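Local coordinates for AvrA (Salmonella typhimurium, PDB 6BE0), which probably transfers acetyl groups from acetyl-CoA to serine and threonine residues of target proteins, and binds inositol hexakisphosphate and coenzyme A, at residues Lys102-Glu107 with Ala112-Asn117. Residues are numbered along the deposited sequence; the frame is centred on the assembly and turned at random.
Sequences KETRME and ARFLVN
Thr104 meets the strand with both branches of its side chain, one on Phe114 and one on Ala112. Its hydroxyl comes up to the far end of the Phe114 ring, at the edge and in the ring plane, with OG1 of Thr104 3.5 Å from CZ of Phe114. The same oxygen is hydrogen-bonded to the carbonyl O of Ser100, one turn back in the helix, so its polar need is met inside the helix while it rests against the ring. With chi1 at -59°, OG1 lies beside the backbone N and anti to the carbonyl carbon, where it can reach O of Ser100, while CG2, anti to the N, meets Ala112 methyl to methyl, at 3.9 Å from CG2 of Thr104 to CB of Ala112. The close packing is confined to these few atoms, with 93 Å² buried in all, both sides summed, and Ala112 and Phe114, which form its strand side, are buried. The other side is loose: the side chains of Glu103, Met106 and Glu107 are exposed and do not reach the strand. Thr104 also touches Val109 in the intervening loop, and Phe114 packs on Leu97, Ser100 and Ile101 of the same helix. Helix 94-106 thus has its C-terminal end laid against the start of strand 111-117, within a beta-alpha-beta unit whose first strand, 88-91, runs parallel beside 111-117, and strand 125-133 lies antiparallel on the other side of 111-117.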
# COMPACT_ATOMS: atom_id res chain seq x y z
N LYS A 102 4.92 -5.74 18.40
CA LYS A 102 5.45 -5.80 19.76
C LYS A 102 6.96 -6.03 19.73
O LYS A 102 7.71 -5.37 20.44
CB LYS A 102 4.77 -6.90 20.57
CG LYS A 102 5.04 -6.82 22.06
CD LYS A 102 4.32 -7.91 22.83
CE LYS A 102 4.62 -7.83 24.33
NZ LYS A 102 3.78 -6.81 25.05
N GLU A 103 7.40 -6.98 18.91
CA GLU A 103 8.82 -7.29 18.78
C GLU A 103 9.61 -6.07 18.34
O GLU A 103 10.64 -5.74 18.93
CB GLU A 103 9.05 -8.43 17.79
CG GLU A 103 9.45 -9.76 18.42
CD GLU A 103 10.68 -9.64 19.30
OE1 GLU A 103 10.55 -9.77 20.53
OE2 GLU A 103 11.79 -9.40 18.76
N THR A 104 9.13 -5.41 17.29
CA THR A 104 9.82 -4.28 16.70
C THR A 104 10.00 -3.15 17.71
O THR A 104 11.06 -2.51 17.76
CB THR A 104 9.06 -3.76 15.46
OG1 THR A 104 8.96 -4.81 14.49
CG2 THR A 104 9.79 -2.58 14.83
N ARG A 105 8.97 -2.91 18.51
CA ARG A 105 9.05 -1.90 19.56
C ARG A 105 10.09 -2.30 20.61
O ARG A 105 10.86 -1.47 21.08
CB ARG A 105 7.69 -1.70 20.23
CG ARG A 105 7.65 -0.58 21.25
CD ARG A 105 6.39 -0.62 22.10
NE ARG A 105 6.53 0.20 23.30
CZ ARG A 105 7.12 -0.20 24.42
NH1 ARG A 105 7.63 -1.43 24.51
NH2 ARG A 105 7.19 0.62 25.46
N MET A 106 10.08 -3.58 20.98
CA MET A 106 10.98 -4.10 22.00
C MET A 106 12.45 -3.96 21.60
O MET A 106 13.30 -3.69 22.45
CB MET A 106 10.68 -5.58 22.28
CG MET A 106 9.40 -5.81 23.05
SD MET A 106 9.57 -5.45 24.81
CE MET A 106 10.62 -6.80 25.34
N GLU A 107 12.73 -4.13 20.32
CA GLU A 107 14.11 -4.12 19.83
C GLU A 107 14.65 -2.70 19.67
O GLU A 107 15.82 -2.52 19.34
CB GLU A 107 14.20 -4.87 18.50
CG GLU A 107 13.90 -6.35 18.62
CD GLU A 107 14.11 -7.09 17.32
OE1 GLU A 107 14.54 -6.46 16.33
OE2 GLU A 107 13.84 -8.31 17.28
N ALA A 112 9.34 1.22 10.85
CA ALA A 112 9.19 -0.05 10.17
C ALA A 112 7.86 -0.14 9.43
O ALA A 112 6.94 0.63 9.69
CB ALA A 112 9.32 -1.20 11.16
N ARG A 113 7.79 -1.08 8.48
CA ARG A 113 6.56 -1.31 7.72
C ARG A 113 6.24 -2.79 7.68
O ARG A 113 7.12 -3.64 7.82
CB ARG A 113 6.69 -0.76 6.30
CG ARG A 113 6.72 0.75 6.22
CD ARG A 113 8.13 1.29 6.36
NE ARG A 113 8.14 2.70 6.72
CZ ARG A 113 9.23 3.39 7.03
NH1 ARG A 113 10.42 2.79 7.03
NH2 ARG A 113 9.14 4.67 7.35
N PHE A 114 4.96 -3.10 7.48
CA PHE A 114 4.49 -4.47 7.45
C PHE A 114 3.52 -4.70 6.31
O PHE A 114 2.53 -3.99 6.19
CB PHE A 114 3.81 -4.83 8.77
CG PHE A 114 4.69 -4.64 9.98
CD1 PHE A 114 4.69 -3.44 10.66
CD2 PHE A 114 5.50 -5.67 10.43
CE1 PHE A 114 5.49 -3.27 11.78
CE2 PHE A 114 6.30 -5.50 11.54
CZ PHE A 114 6.29 -4.30 12.22
N LEU A 115 3.81 -5.70 5.47
CA LEU A 115 2.81 -6.23 4.56
C LEU A 115 2.09 -7.36 5.28
O LEU A 115 2.71 -8.37 5.64
CB LEU A 115 3.43 -6.74 3.26
CG LEU A 115 4.10 -5.72 2.34
CD1 LEU A 115 4.39 -6.36 1.00
CD2 LEU A 115 3.25 -4.47 2.16
N VAL A 116 0.79 -7.19 5.50
CA VAL A 116 0.01 -8.14 6.27
C VAL A 116 -1.14 -8.72 5.45
O VAL A 116 -1.95 -7.98 4.90
CB VAL A 116 -0.55 -7.49 7.56
CG1 VAL A 116 -1.29 -6.19 7.25
CG2 VAL A 116 -1.44 -8.47 8.33
N ASN A 117 -1.18 -10.04 5.38
CA ASN A 117 -2.34 -10.73 4.83
C ASN A 117 -3.40 -10.86 5.91
O ASN A 117 -3.27 -11.67 6.83
CB ASN A 117 -1.96 -12.11 4.29
CG ASN A 117 -3.12 -12.81 3.60
OD1 ASN A 117 -4.16 -12.20 3.35
ND2 ASN A 117 -2.95 -14.09 3.29